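Local coordinates for alginate lyase A1-II' (Sphingomonas sp. A1, PDB 2CWS), which acts as an alginate lyase of polysaccharide lyase family 7, probably depolymerising alginate, this chain being the lyase domain of a longer protein, at residues F10-W15 against G47-W52; L17-A22 against L34-Q39; G95-L100 against I106-I111; P122-A127 against L196-K201. All coordinates share one frame; numbering follows the deposited sequence.

Interaction 1: residues F10-W15 against G47-W52; sequences FDLSHW and GAMTFW
The phenyl ring of Phe10 carries the S-methyl group of Met49 over one face, while the carbonyl oxygen of Gly47 lies at the ring edge, near its plane. Met49 CE sits 3.7 Å from the centroid of the Phe10 ring and 12° off its normal, a CH-pi contact, and SD follows at 4.5 Å from the same centroid in a Met-aromatic contact. A bend at chi3 (58°) folds the Met49 methyl over the ring, while further back Met49 CB presses on Phe10 CE1 at 3.5 Å. Leu12 joins from the same loop, its CD1 4.1 Å from Met49 SD, the two side chains pointing opposite ways as they pass. A serine in place of Phe10 would probably leave the Met49 methyl without its aromatic platform and open a gap above the thioether. The contact packs the loop leading into strand 15-18 of one sheet against strand 49-54 of the other, near the edge of a jelly-roll beta-sandwich.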
loop_
_atom_site.group_PDB
_atom_site.type_symbol
_atom_site.label_atom_id
_atom_site.label_comp_id
_atom_site.label_asym_id
_atom_site.label_seq_id
_atom_site.Cartn_x
_atom_site.Cartn_y
_atom_site.Cartn_z
ATOM N N PHE A 10 -5.951 12.870 -9.132
ATOM C CA PHE A 10 -4.859 12.541 -8.265
ATOM C C PHE A 10 -3.553 12.770 -9.017
ATOM O O PHE A 10 -3.549 12.574 -10.243
ATOM C CB PHE A 10 -4.857 11.067 -7.816
ATOM C CG PHE A 10 -6.009 10.764 -6.882
ATOM C CD1 PHE A 10 -7.258 10.539 -7.371
ATOM C CD2 PHE A 10 -5.768 10.756 -5.508
ATOM C CE1 PHE A 10 -8.325 10.280 -6.518
ATOM C CE2 PHE A 10 -6.839 10.443 -4.653
ATOM C CZ PHE A 10 -8.113 10.234 -5.172
ATOM N N ASP A 11 -2.520 13.156 -8.349
ATOM C CA ASP A 11 -1.186 13.206 -8.920
ATOM C C ASP A 11 -0.615 11.800 -8.923
ATOM O O ASP A 11 -0.137 11.298 -7.866
ATOM C CB ASP A 11 -0.276 14.082 -8.043
ATOM C CG ASP A 11 1.073 14.229 -8.718
ATOM O OD1 ASP A 11 1.873 15.040 -8.230
ATOM O OD2 ASP A 11 1.333 13.597 -9.754
ATOM N N LEU A 12 -0.742 11.147 -10.073
ATOM C CA LEU A 12 -0.203 9.786 -10.233
ATOM C C LEU A 12 1.114 9.767 -10.989
ATOM O O LEU A 12 1.535 8.716 -11.497
ATOM C CB LEU A 12 -1.255 8.852 -10.849
ATOM C CG LEU A 12 -2.580 8.810 -10.076
ATOM C CD1 LEU A 12 -3.540 7.845 -10.695
ATOM C CD2 LEU A 12 -2.358 8.412 -8.622
ATOM N N SER A 13 1.776 10.936 -11.061
ATOM C CA SER A 13 3.021 11.039 -11.811
ATOM C C SER A 13 4.157 10.252 -11.210
ATOM O O SER A 13 5.106 9.954 -11.936
ATOM C CB SER A 13 3.430 12.503 -11.998
ATOM O OG SER A 13 3.768 13.112 -10.767
ATOM N N HIS A 14 4.037 9.886 -9.926
ATOM C CA HIS A 14 5.054 9.087 -9.248
ATOM C C HIS A 14 4.434 7.829 -8.650
ATOM O O HIS A 14 4.865 7.346 -7.573
ATOM C CB HIS A 14 5.826 9.912 -8.208
ATOM C CG HIS A 14 6.684 10.907 -8.890
ATOM N ND1 HIS A 14 7.987 10.607 -9.249
ATOM C CD2 HIS A 14 6.435 12.183 -9.297
ATOM C CE1 HIS A 14 8.498 11.657 -9.851
ATOM N NE2 HIS A 14 7.593 12.623 -9.886
ATOM N N TRP A 15 3.484 7.231 -9.351
ATOM C CA TRP A 15 2.938 5.922 -9.010
ATOM C C TRP A 15 2.822 5.086 -10.288
ATOM O O TRP A 15 2.474 5.669 -11.332
ATOM C CB TRP A 15 1.543 6.038 -8.410
ATOM C CG TRP A 15 1.413 6.767 -7.102
ATOM C CD1 TRP A 15 1.039 8.061 -6.902
ATOM C CD2 TRP A 15 1.664 6.228 -5.786
ATOM N NE1 TRP A 15 1.024 8.368 -5.565
ATOM C CE2 TRP A 15 1.397 7.252 -4.856
ATOM C CE3 TRP A 15 2.069 4.950 -5.317
ATOM C CZ2 TRP A 15 1.524 7.057 -3.474
ATOM C CZ3 TRP A 15 2.194 4.765 -3.951
ATOM C CH2 TRP A 15 1.928 5.814 -3.070
ATOM N N GLY A 47 -16.292 10.470 -6.771
ATOM C CA GLY A 47 -14.962 10.994 -7.056
ATOM C C GLY A 47 -13.831 10.100 -6.583
ATOM O O GLY A 47 -12.663 10.414 -6.874
ATOM N N ALA A 48 -14.117 9.034 -5.855
ATOM C CA ALA A 48 -12.991 8.248 -5.320
ATOM C C ALA A 48 -12.269 7.493 -6.400
ATOM O O ALA A 48 -12.859 6.936 -7.322
ATOM C CB ALA A 48 -13.505 7.185 -4.331
ATOM N N MET A 49 -10.931 7.421 -6.213
ATOM C CA MET A 49 -10.109 6.457 -6.971
ATOM C C MET A 49 -10.402 5.084 -6.345
ATOM O O MET A 49 -10.160 4.873 -5.143
ATOM C CB MET A 49 -8.659 6.851 -6.877
ATOM C CG MET A 49 -7.667 5.843 -7.440
ATOM S SD MET A 49 -6.023 6.504 -7.686
ATOM C CE MET A 49 -5.604 7.065 -6.043
ATOM N N THR A 50 -10.933 4.167 -7.159
ATOM C CA THR A 50 -11.549 2.942 -6.678
ATOM C C THR A 50 -10.791 1.761 -7.262
ATOM O O THR A 50 -10.601 1.678 -8.485
ATOM C CB THR A 50 -13.025 2.947 -7.092
ATOM O OG1 THR A 50 -13.655 4.112 -6.614
ATOM C CG2 THR A 50 -13.744 1.734 -6.428
ATOM N N PHE A 51 -10.411 0.845 -6.380
ATOM C CA PHE A 51 -9.595 -0.327 -6.718
ATOM C C PHE A 51 -10.434 -1.569 -6.495
ATOM O O PHE A 51 -10.906 -1.797 -5.350
ATOM C CB PHE A 51 -8.382 -0.420 -5.784
ATOM C CG PHE A 51 -7.464 0.798 -5.825
ATOM C CD1 PHE A 51 -6.338 0.789 -6.652
ATOM C CD2 PHE A 51 -7.715 1.897 -5.028
ATOM C CE1 PHE A 51 -5.466 1.857 -6.638
ATOM C CE2 PHE A 51 -6.846 2.980 -5.035
ATOM C CZ PHE A 51 -5.702 2.958 -5.828
ATOM N N TRP A 52 -10.628 -2.378 -7.541
ATOM C CA TRP A 52 -11.398 -3.617 -7.434
ATOM C C TRP A 52 -10.495 -4.795 -7.810
ATOM O O TRP A 52 -9.764 -4.713 -8.811
ATOM C CB TRP A 52 -12.660 -3.563 -8.370
ATOM C CG TRP A 52 -13.347 -4.910 -8.349
ATOM C CD1 TRP A 52 -14.180 -5.349 -7.332
ATOM C CD2 TRP A 52 -13.269 -6.001 -9.276
ATOM N NE1 TRP A 52 -14.614 -6.614 -7.595
ATOM C CE2 TRP A 52 -14.060 -7.048 -8.808
ATOM C CE3 TRP A 52 -12.585 -6.149 -10.529
ATOM C CZ2 TRP A 52 -14.224 -8.268 -9.458
ATOM C CZ3 TRP A 52 -12.746 -7.364 -11.188
ATOM C CH2 TRP A 52 -13.562 -8.399 -10.663
#

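Interaction 2: residues L17-A22 against L34-Q39; sequences LQLPDA and LGYTSQ
Tyr36 meets Leu17 and Leu19 just beyond the Schellman motif that ends helix 29-33, where the chain enters the loop leading to strand 41-43 of the beta-sandwich. The close part is small: two leucine ends against a phenol, without a hydrogen bond between the segments. Leu17 CD2 approaches Tyr36 CE1 at 3.7 Å, the leucine crossing the tyrosine side chain at about a right angle, and Leu19 comes head-on toward the phenol end, its CD1 3.4 Å from Tyr36 OH and its CD2 3.9 Å from the same oxygen. With CG anti to the backbone N (chi1 172°), the tyrosine reaches from its loop to Leu17 in strand 15-18 and Leu19 just after it. Phe41 also packs on both Leu17 and Tyr36, and Tyr40 on Leu19, which ties this end of the strand to the following part of the chain.

The other side is looser: Leu34, Thr37 and Gln39 are exposed, and the backbones stay apart, with 10.0 Å between the CA atoms of Leu17 and Tyr36. Replacing Tyr36 by alanine is likely to open a gap beside Leu17 and Leu19 and leave the Ser38 hydroxyl without its acceptor. That hydroxyl also bonds to Tyr40 N, and Ser38 OG donates to Tyr36 OH at 2.8 Å.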
loop_
_atom_site.group_PDB
_atom_site.type_symbol
_atom_site.label_atom_id
_atom_site.label_comp_id
_atom_site.label_asym_id
_atom_site.label_seq_id
_atom_site.Cartn_x
_atom_site.Cartn_y
_atom_site.Cartn_z
ATOM N N LEU A 17 0.620 1.347 -11.410
ATOM C CA LEU A 17 -0.465 0.536 -10.931
ATOM C C LEU A 17 -0.252 -0.925 -11.287
ATOM O O LEU A 17 0.053 -1.244 -12.444
ATOM C CB LEU A 17 -1.787 1.021 -11.592
ATOM C CG LEU A 17 -3.063 0.193 -11.297
ATOM C CD1 LEU A 17 -3.460 0.219 -9.831
ATOM C CD2 LEU A 17 -4.172 0.733 -12.181
ATOM N N GLN A 18 -0.426 -1.793 -10.306
ATOM C CA GLN A 18 -0.319 -3.243 -10.457
ATOM C C GLN A 18 -1.718 -3.835 -10.404
ATOM O O GLN A 18 -2.477 -3.533 -9.459
ATOM C CB GLN A 18 0.604 -3.791 -9.341
ATOM C CG GLN A 18 2.000 -3.236 -9.473
ATOM C CD GLN A 18 2.896 -3.537 -8.312
ATOM O OE1 GLN A 18 2.399 -3.532 -7.159
ATOM N NE2 GLN A 18 4.170 -3.744 -8.570
ATOM N N LEU A 19 -2.033 -4.666 -11.391
ATOM C CA LEU A 19 -3.392 -5.201 -11.567
ATOM C C LEU A 19 -3.527 -6.653 -11.203
ATOM O O LEU A 19 -2.555 -7.409 -11.210
ATOM C CB LEU A 19 -3.797 -5.010 -13.051
ATOM C CG LEU A 19 -3.907 -3.545 -13.479
ATOM C CD1 LEU A 19 -4.121 -3.529 -15.022
ATOM C CD2 LEU A 19 -4.999 -2.816 -12.765
ATOM N N PRO A 20 -4.769 -7.094 -11.005
ATOM C CA PRO A 20 -5.045 -8.498 -10.674
ATOM C C PRO A 20 -5.574 -9.298 -11.847
ATOM O O PRO A 20 -6.216 -10.332 -11.646
ATOM C CB PRO A 20 -6.131 -8.360 -9.593
ATOM C CG PRO A 20 -6.953 -7.206 -10.091
ATOM C CD PRO A 20 -5.965 -6.268 -10.749
ATOM N N ASP A 21 -5.310 -8.842 -13.062
ATOM C CA ASP A 21 -5.599 -9.695 -14.228
ATOM C C ASP A 21 -4.658 -10.885 -14.203
ATOM O O ASP A 21 -3.697 -10.945 -13.417
ATOM C CB ASP A 21 -5.518 -8.862 -15.510
ATOM C CG ASP A 21 -4.104 -8.340 -15.786
ATOM O OD1 ASP A 21 -3.680 -8.339 -16.970
ATOM O OD2 ASP A 21 -3.419 -7.931 -14.857
ATOM N N ALA A 22 -4.914 -11.865 -15.107
ATOM C CA ALA A 22 -4.125 -13.095 -15.069
ATOM C C ALA A 22 -2.628 -12.847 -15.178
ATOM O O ALA A 22 -1.837 -13.559 -14.534
ATOM C CB ALA A 22 -4.576 -14.078 -16.144
ATOM N N LEU A 34 -2.857 9.826 -18.393
ATOM C CA LEU A 34 -3.611 9.948 -19.630
ATOM C C LEU A 34 -5.015 9.352 -19.485
ATOM O O LEU A 34 -5.742 9.311 -20.485
ATOM C CB LEU A 34 -2.847 9.227 -20.774
ATOM C CG LEU A 34 -1.663 10.071 -21.270
ATOM C CD1 LEU A 34 -0.631 9.197 -21.976
ATOM C CD2 LEU A 34 -2.130 11.167 -22.204
ATOM N N GLY A 35 -5.401 8.882 -18.312
ATOM C CA GLY A 35 -6.763 8.534 -18.042
ATOM C C GLY A 35 -7.077 7.045 -18.082
ATOM O O GLY A 35 -8.249 6.724 -18.295
ATOM N N TYR A 36 -6.104 6.186 -17.860
ATOM C CA TYR A 36 -6.405 4.772 -17.753
ATOM C C TYR A 36 -7.559 4.551 -16.761
ATOM O O TYR A 36 -7.556 5.092 -15.638
ATOM C CB TYR A 36 -5.107 4.051 -17.239
ATOM C CG TYR A 36 -5.460 2.609 -16.921
ATOM C CD1 TYR A 36 -5.738 2.201 -15.612
ATOM C CD2 TYR A 36 -5.504 1.666 -17.943
ATOM C CE1 TYR A 36 -6.061 0.933 -15.298
ATOM C CE2 TYR A 36 -5.873 0.330 -17.627
ATOM C CZ TYR A 36 -6.144 -0.004 -16.315
ATOM O OH TYR A 36 -6.484 -1.297 -15.985
ATOM N N THR A 37 -8.458 3.671 -17.156
ATOM C CA THR A 37 -9.536 3.195 -16.285
ATOM C C THR A 37 -9.960 1.837 -16.768
ATOM O O THR A 37 -9.854 1.522 -17.945
ATOM C CB THR A 37 -10.694 4.217 -16.289
ATOM O OG1 THR A 37 -11.720 3.829 -15.385
ATOM C CG2 THR A 37 -11.308 4.276 -17.690
ATOM N N SER A 38 -10.422 0.989 -15.837
ATOM C CA SER A 38 -10.867 -0.351 -16.169
ATOM C C SER A 38 -11.739 -0.867 -15.021
ATOM O O SER A 38 -12.007 -0.160 -14.038
ATOM C CB SER A 38 -9.670 -1.281 -16.315
ATOM O OG SER A 38 -9.070 -1.492 -15.048
ATOM N N GLN A 39 -12.113 -2.150 -15.118
ATOM C CA GLN A 39 -12.879 -2.769 -14.036
ATOM C C GLN A 39 -12.090 -2.809 -12.732
ATOM O O GLN A 39 -12.690 -2.946 -11.675
ATOM C CB GLN A 39 -13.333 -4.207 -14.422
ATOM C CG GLN A 39 -12.155 -5.155 -14.569
ATOM C CD GLN A 39 -12.573 -6.494 -15.135
ATOM O OE1 GLN A 39 -13.570 -7.058 -14.717
ATOM N NE2 GLN A 39 -11.791 -7.055 -16.075
#

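Interaction 3: residues G95-L100 against I106-I111; sequences GKTVQL and IIVAQI. With SO4 (sulfate ion), chain B.
Thr97 and Ile106 reach toward each other tip to tip, with Thr97 CG2 3.6 Å from Ile106 CD1. Ile106 CG1 stands between the backbone N and the carbonyl carbon (chi1 68°), which directs CD1 at the threonine and leaves CG2 to meet Leu100 CD2 at 4.0 Å. Beside this pair, Val108 CG1 packs on the threonine hydroxyl, 3.5 Å from Thr97 OG1.

The hydroxyl finds its polar partner in Tyr162 OH, which probably fixes the rotation of Thr97, and Phe129 of strand 120-130 lies against both Thr97 and Leu100. Strand 88-99 is shaped here by a classic beta bulge in which Val98 and Gln99 sit opposite the single residue Ile217. In the other segment the psi of Val108 (-9°) interrupts the alternation of side chains: Val108 and Ala109 both turn to the interior of the sandwich, against strand 162-169, and Gln110 is delivered to the opposite face. There Gln110 NE2 makes a weak hydrogen bond to sulfate O1 (3.4 Å), and the same nitrogen bonds to Glu69. Arg67, His112 and Tyr205 also hydrogen-bond the ion.

Inside, the sheets meet by mostly apolar packing, the one hydroxyl among the touching side chains being bonded to Tyr162; on the opposite face of the sheet the sulfate, probably from the crystallisation liquor, marks a polar site able to accept an anion, consistent with a groove for the carboxylate-bearing alginate chain.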
loop_
_atom_site.group_PDB
_atom_site.type_symbol
_atom_site.label_atom_id
_atom_site.label_comp_id
_atom_site.label_asym_id
_atom_site.label_seq_id
_atom_site.Cartn_x
_atom_site.Cartn_y
_atom_site.Cartn_z
ATOM N N GLY A 95 -9.401 7.464 2.781
ATOM C CA GLY A 95 -10.044 6.422 1.982
ATOM C C GLY A 95 -11.011 5.623 2.783
ATOM O O GLY A 95 -11.326 5.945 3.951
ATOM N N LYS A 96 -11.508 4.549 2.198
ATOM C CA LYS A 96 -12.408 3.634 2.867
ATOM C C LYS A 96 -12.342 2.278 2.158
ATOM O O LYS A 96 -11.953 2.200 1.004
ATOM C CB LYS A 96 -13.888 4.081 2.894
ATOM C CG LYS A 96 -14.479 4.330 1.497
ATOM C CD LYS A 96 -15.990 4.446 1.493
ATOM C CE LYS A 96 -16.368 5.727 2.178
ATOM N NZ LYS A 96 -17.876 5.788 2.375
ATOM N N THR A 97 -12.729 1.250 2.910
ATOM C CA THR A 97 -12.907 -0.078 2.292
ATOM C C THR A 97 -14.388 -0.278 2.160
ATOM O O THR A 97 -15.147 -0.195 3.135
ATOM C CB THR A 97 -12.192 -1.131 3.138
ATOM O OG1 THR A 97 -10.774 -0.926 3.023
ATOM C CG2 THR A 97 -12.485 -2.535 2.608
ATOM N N VAL A 98 -14.811 -0.578 0.928
ATOM C CA VAL A 98 -16.229 -0.661 0.571
ATOM C C VAL A 98 -16.744 -2.088 0.650
ATOM O O VAL A 98 -17.900 -2.288 1.046
ATOM C CB VAL A 98 -16.413 -0.110 -0.867
ATOM C CG1 VAL A 98 -17.831 -0.377 -1.396
ATOM C CG2 VAL A 98 -16.055 1.388 -0.923
ATOM N N GLN A 99 -15.935 -3.049 0.214
ATOM C CA GLN A 99 -16.373 -4.439 0.104
ATOM C C GLN A 99 -15.145 -5.316 0.383
ATOM O O GLN A 99 -14.044 -4.997 -0.085
ATOM C CB GLN A 99 -16.907 -4.725 -1.318
ATOM C CG GLN A 99 -17.342 -6.179 -1.504
ATOM C CD GLN A 99 -17.827 -6.359 -2.940
ATOM O OE1 GLN A 99 -18.833 -5.737 -3.348
ATOM N NE2 GLN A 99 -17.205 -7.238 -3.727
ATOM N N LEU A 100 -15.379 -6.378 1.137
ATOM C CA LEU A 100 -14.332 -7.325 1.498
ATOM C C LEU A 100 -14.549 -8.649 0.804
ATOM O O LEU A 100 -15.683 -8.993 0.426
ATOM C CB LEU A 100 -14.390 -7.533 3.030
ATOM C CG LEU A 100 -13.824 -6.379 3.843
ATOM C CD1 LEU A 100 -14.246 -6.518 5.308
ATOM C CD2 LEU A 100 -12.311 -6.272 3.677
ATOM N N ILE A 106 -8.157 -7.225 3.859
ATOM C CA ILE A 106 -7.360 -6.700 2.754
ATOM C C ILE A 106 -6.289 -5.797 3.357
ATOM O O ILE A 106 -6.351 -5.408 4.506
ATOM C CB ILE A 106 -8.175 -5.914 1.699
ATOM C CG1 ILE A 106 -8.725 -4.588 2.264
ATOM C CG2 ILE A 106 -9.266 -6.782 1.121
ATOM C CD1 ILE A 106 -9.381 -3.716 1.169
ATOM N N ILE A 107 -5.261 -5.521 2.531
ATOM C CA ILE A 107 -4.206 -4.558 2.866
ATOM C C ILE A 107 -4.437 -3.341 1.987
ATOM O O ILE A 107 -4.553 -3.459 0.756
ATOM C CB ILE A 107 -2.807 -5.187 2.706
ATOM C CG1 ILE A 107 -2.563 -6.170 3.833
ATOM C CG2 ILE A 107 -1.720 -4.103 2.619
ATOM C CD1 ILE A 107 -1.327 -7.040 3.657
ATOM N N VAL A 108 -4.467 -2.149 2.610
ATOM C CA VAL A 108 -4.817 -0.910 1.909
ATOM C C VAL A 108 -3.649 0.043 1.769
ATOM O O VAL A 108 -3.778 1.031 1.029
ATOM C CB VAL A 108 -6.040 -0.197 2.551
ATOM C CG1 VAL A 108 -7.288 -1.055 2.416
ATOM C CG2 VAL A 108 -5.735 0.155 4.006
ATOM N N ALA A 109 -2.521 -0.213 2.408
ATOM C CA ALA A 109 -1.332 0.592 2.231
ATOM C C ALA A 109 -0.139 -0.186 2.733
ATOM O O ALA A 109 -0.279 -1.095 3.574
ATOM C CB ALA A 109 -1.445 1.925 2.991
ATOM N N GLN A 110 1.032 0.162 2.220
ATOM C CA GLN A 110 2.278 -0.489 2.674
ATOM C C GLN A 110 3.429 0.497 2.622
ATOM O O GLN A 110 3.436 1.470 1.861
ATOM C CB GLN A 110 2.707 -1.704 1.794
ATOM C CG GLN A 110 1.582 -2.672 1.499
ATOM C CD GLN A 110 2.121 -3.943 0.897
ATOM O OE1 GLN A 110 3.051 -4.553 1.464
ATOM N NE2 GLN A 110 1.542 -4.360 -0.218
ATOM N N ILE A 111 4.470 0.149 3.394
ATOM C CA ILE A 111 5.847 0.484 3.036
ATOM C C ILE A 111 6.489 -0.862 2.701
ATOM O O ILE A 111 6.481 -1.744 3.568
ATOM C CB ILE A 111 6.644 1.193 4.150
ATOM C CG1 ILE A 111 6.030 2.537 4.496
ATOM C CG2 ILE A 111 8.098 1.332 3.690
ATOM C CD1 ILE A 111 6.764 3.192 5.657
HETATM S S SO4 B . 3.891 -8.425 -1.132
HETATM O O1 SO4 B . 3.371 -6.958 -1.398
HETATM O O2 SO4 B . 5.306 -8.455 -0.835
HETATM O O3 SO4 B . 3.219 -8.986 -0.020
HETATM O O4 SO4 B . 3.660 -9.235 -2.323
#

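Interaction 4: residues P122-A127 against L196-K201; sequences PPLVKA and LKYYFK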
loop_
_atom_site.group_PDB
_atom_site.type_symbol
_atom_site.label_atom_id
_atom_site.label_comp_id
_atom_site.label_asym_id
_atom_site.label_seq_id
_atom_site.Cartn_x
_atom_site.Cartn_y
_atom_site.Cartn_z
ATOM N N PRO A 122 11.377 -7.894 2.125
ATOM C CA PRO A 122 10.074 -7.961 2.788
ATOM C C PRO A 122 9.336 -6.642 2.854
ATOM O O PRO A 122 9.955 -5.582 2.840
ATOM C CB PRO A 122 10.428 -8.428 4.234
ATOM C CG PRO A 122 11.773 -9.117 4.044
ATOM C CD PRO A 122 12.486 -8.276 3.028
ATOM N N PRO A 123 8.037 -6.781 3.052
ATOM C CA PRO A 123 7.275 -5.560 3.457
ATOM C C PRO A 123 7.826 -5.116 4.800
ATOM O O PRO A 123 8.266 -5.937 5.589
ATOM C CB PRO A 123 5.846 -6.019 3.588
ATOM C CG PRO A 123 5.873 -7.499 3.515
ATOM C CD PRO A 123 7.210 -7.987 3.035
ATOM N N LEU A 124 7.737 -3.798 5.011
ATOM C CA LEU A 124 8.018 -3.232 6.337
ATOM C C LEU A 124 6.741 -2.876 7.100
ATOM O O LEU A 124 6.580 -3.281 8.245
ATOM C CB LEU A 124 8.887 -1.974 6.192
ATOM C CG LEU A 124 9.145 -1.228 7.540
ATOM C CD1 LEU A 124 10.000 -2.103 8.479
ATOM C CD2 LEU A 124 9.790 0.120 7.273
ATOM N N VAL A 125 5.839 -2.119 6.480
ATOM C CA VAL A 125 4.559 -1.755 7.107
ATOM C C VAL A 125 3.445 -2.279 6.225
ATOM O O VAL A 125 3.472 -2.038 5.013
ATOM C CB VAL A 125 4.411 -0.241 7.308
ATOM C CG1 VAL A 125 3.043 0.072 7.935
ATOM C CG2 VAL A 125 5.582 0.318 8.136
ATOM N N LYS A 126 2.465 -2.919 6.822
ATOM C CA LYS A 126 1.251 -3.351 6.143
ATOM C C LYS A 126 0.040 -2.849 6.883
ATOM O O LYS A 126 -0.124 -3.145 8.082
ATOM C CB LYS A 126 1.167 -4.894 6.063
ATOM C CG LYS A 126 2.405 -5.500 5.380
ATOM C CD LYS A 126 2.556 -7.013 5.678
ATOM C CE LYS A 126 3.073 -7.191 7.135
ATOM N NZ LYS A 126 3.243 -8.656 7.413
ATOM N N ALA A 127 -0.814 -2.070 6.214
ATOM C CA ALA A 127 -2.038 -1.541 6.828
ATOM C C ALA A 127 -3.148 -2.523 6.524
ATOM O O ALA A 127 -3.676 -2.551 5.407
ATOM C CB ALA A 127 -2.300 -0.133 6.308
ATOM N N LEU A 196 18.413 -2.088 3.201
ATOM C CA LEU A 196 17.291 -2.119 2.271
ATOM C C LEU A 196 16.900 -0.687 1.953
ATOM O O LEU A 196 17.143 0.238 2.715
ATOM C CB LEU A 196 16.121 -2.888 2.877
ATOM C CG LEU A 196 16.423 -4.344 3.158
ATOM C CD1 LEU A 196 15.173 -4.961 3.805
ATOM C CD2 LEU A 196 16.780 -5.125 1.895
ATOM N N LYS A 197 16.218 -0.544 0.804
ATOM C CA LYS A 197 15.504 0.678 0.449
ATOM C C LYS A 197 14.023 0.378 0.505
ATOM O O LYS A 197 13.598 -0.745 0.832
ATOM C CB LYS A 197 15.910 1.124 -0.953
ATOM C CG LYS A 197 17.445 1.189 -1.073
ATOM C CD LYS A 197 18.035 2.360 -0.319
ATOM C CE LYS A 197 17.752 3.704 -0.936
ATOM N NZ LYS A 197 18.495 4.105 -2.182
ATOM N N TYR A 198 13.195 1.400 0.238
ATOM C CA TYR A 198 11.762 1.343 0.529
ATOM C C TYR A 198 10.968 2.105 -0.500
ATOM O O TYR A 198 11.462 3.060 -1.132
ATOM C CB TYR A 198 11.423 2.005 1.936
ATOM C CG TYR A 198 12.274 1.356 3.020
ATOM C CD1 TYR A 198 11.827 0.152 3.595
ATOM C CD2 TYR A 198 13.518 1.854 3.382
ATOM C CE1 TYR A 198 12.605 -0.487 4.559
ATOM C CE2 TYR A 198 14.315 1.211 4.299
ATOM C CZ TYR A 198 13.874 0.048 4.886
ATOM O OH TYR A 198 14.610 -0.634 5.810
ATOM N N TYR A 199 9.714 1.719 -0.658
ATOM C CA TYR A 199 8.755 2.468 -1.450
ATOM C C TYR A 199 7.370 2.287 -0.825
ATOM O O TYR A 199 7.066 1.260 -0.187
ATOM C CB TYR A 199 8.761 2.028 -2.921
ATOM C CG TYR A 199 8.457 0.583 -3.170
ATOM C CD1 TYR A 199 9.502 -0.338 -3.283
ATOM C CD2 TYR A 199 7.171 0.089 -3.284
ATOM C CE1 TYR A 199 9.273 -1.673 -3.511
ATOM C CE2 TYR A 199 6.911 -1.235 -3.496
ATOM C CZ TYR A 199 7.963 -2.145 -3.596
ATOM O OH TYR A 199 7.686 -3.465 -3.826
ATOM N N PHE A 200 6.529 3.306 -1.006
ATOM C CA PHE A 200 5.151 3.233 -0.543
ATOM C C PHE A 200 4.284 2.454 -1.520
ATOM O O PHE A 200 4.563 2.388 -2.732
ATOM C CB PHE A 200 4.574 4.633 -0.368
ATOM C CG PHE A 200 5.132 5.417 0.811
ATOM C CD1 PHE A 200 5.867 6.575 0.652
ATOM C CD2 PHE A 200 4.862 4.961 2.101
ATOM C CE1 PHE A 200 6.314 7.283 1.742
ATOM C CE2 PHE A 200 5.322 5.703 3.197
ATOM C CZ PHE A 200 6.040 6.845 3.038
ATOM N N LYS A 201 3.162 1.911 -0.999
ATOM C CA LYS A 201 2.114 1.335 -1.824
ATOM C C LYS A 201 0.775 1.746 -1.241
ATOM O O LYS A 201 0.660 1.958 -0.012
ATOM C CB LYS A 201 2.158 -0.218 -1.855
ATOM C CG LYS A 201 3.527 -0.783 -2.191
ATOM C CD LYS A 201 3.448 -2.246 -2.632
ATOM C CE LYS A 201 3.142 -2.329 -4.136
ATOM N NZ LYS A 201 2.807 -3.727 -4.521
#
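Segments 122-127 and 196-201 share no backbone hydrogen bond; both pair antiparallel with strand 106-114, which runs between them, and therefore head the same way. Their closest CA atoms, those of Leu124 and Tyr198, are 8.3 Å apart. The first segment turns a corner at Leu124, whose psi of -52° departs from the extended form, and Leu124 and Val125 sit opposite the single residue Ile111 in a classic beta bulge.

That corner brings Leu124 to the tyrosine: its CD2 lies 4.0 Å from Tyr198 CE1, and the side chains pass at a slant. Leu124 CG is anti to the backbone N (chi1 175°), which extends the branch toward the ring, and Trp193 contacts both partners, packing on Leu124 and accepting the Tyr198 OH hydrogen bond at its carbonyl oxygen.

These strands belong to the larger antiparallel sheet of the jelly-roll sandwich. Ile111 on the intervening strand touches Tyr198 and Phe200, whereas Pro123 and Lys201 both pack on Gln110. Toward the segment starts, a second apolar touch, made in at least one of the two Leu196 conformers, sets Pro122 CD 4.3 Å from Leu196 CD1.

How the interactions relate
From the N terminus, interaction 1 closes the first loop, bringing the stretch before strand 15-18 to strand 49-54, and interaction 2 is nested within it, tying residues 17-22 back to the turn after helix 29-33. The two touch at several points, among them Phe51 on Leu17. Interaction 3 then closes a short connection between the two sheets, and interaction 4 follows in series, bridging 68 residues between its segments. Interactions 3 and 4 share the larger sheet: strand 106-114 of interaction 3 pairs with both strands of interaction 4, bonding to one through Leu124 N and Ile111 O. Gln18 of interaction 2 hydrogen-bonds Lys201 of interaction 4, and Trp15 of interaction 1 packs on Phe200 of interaction 4.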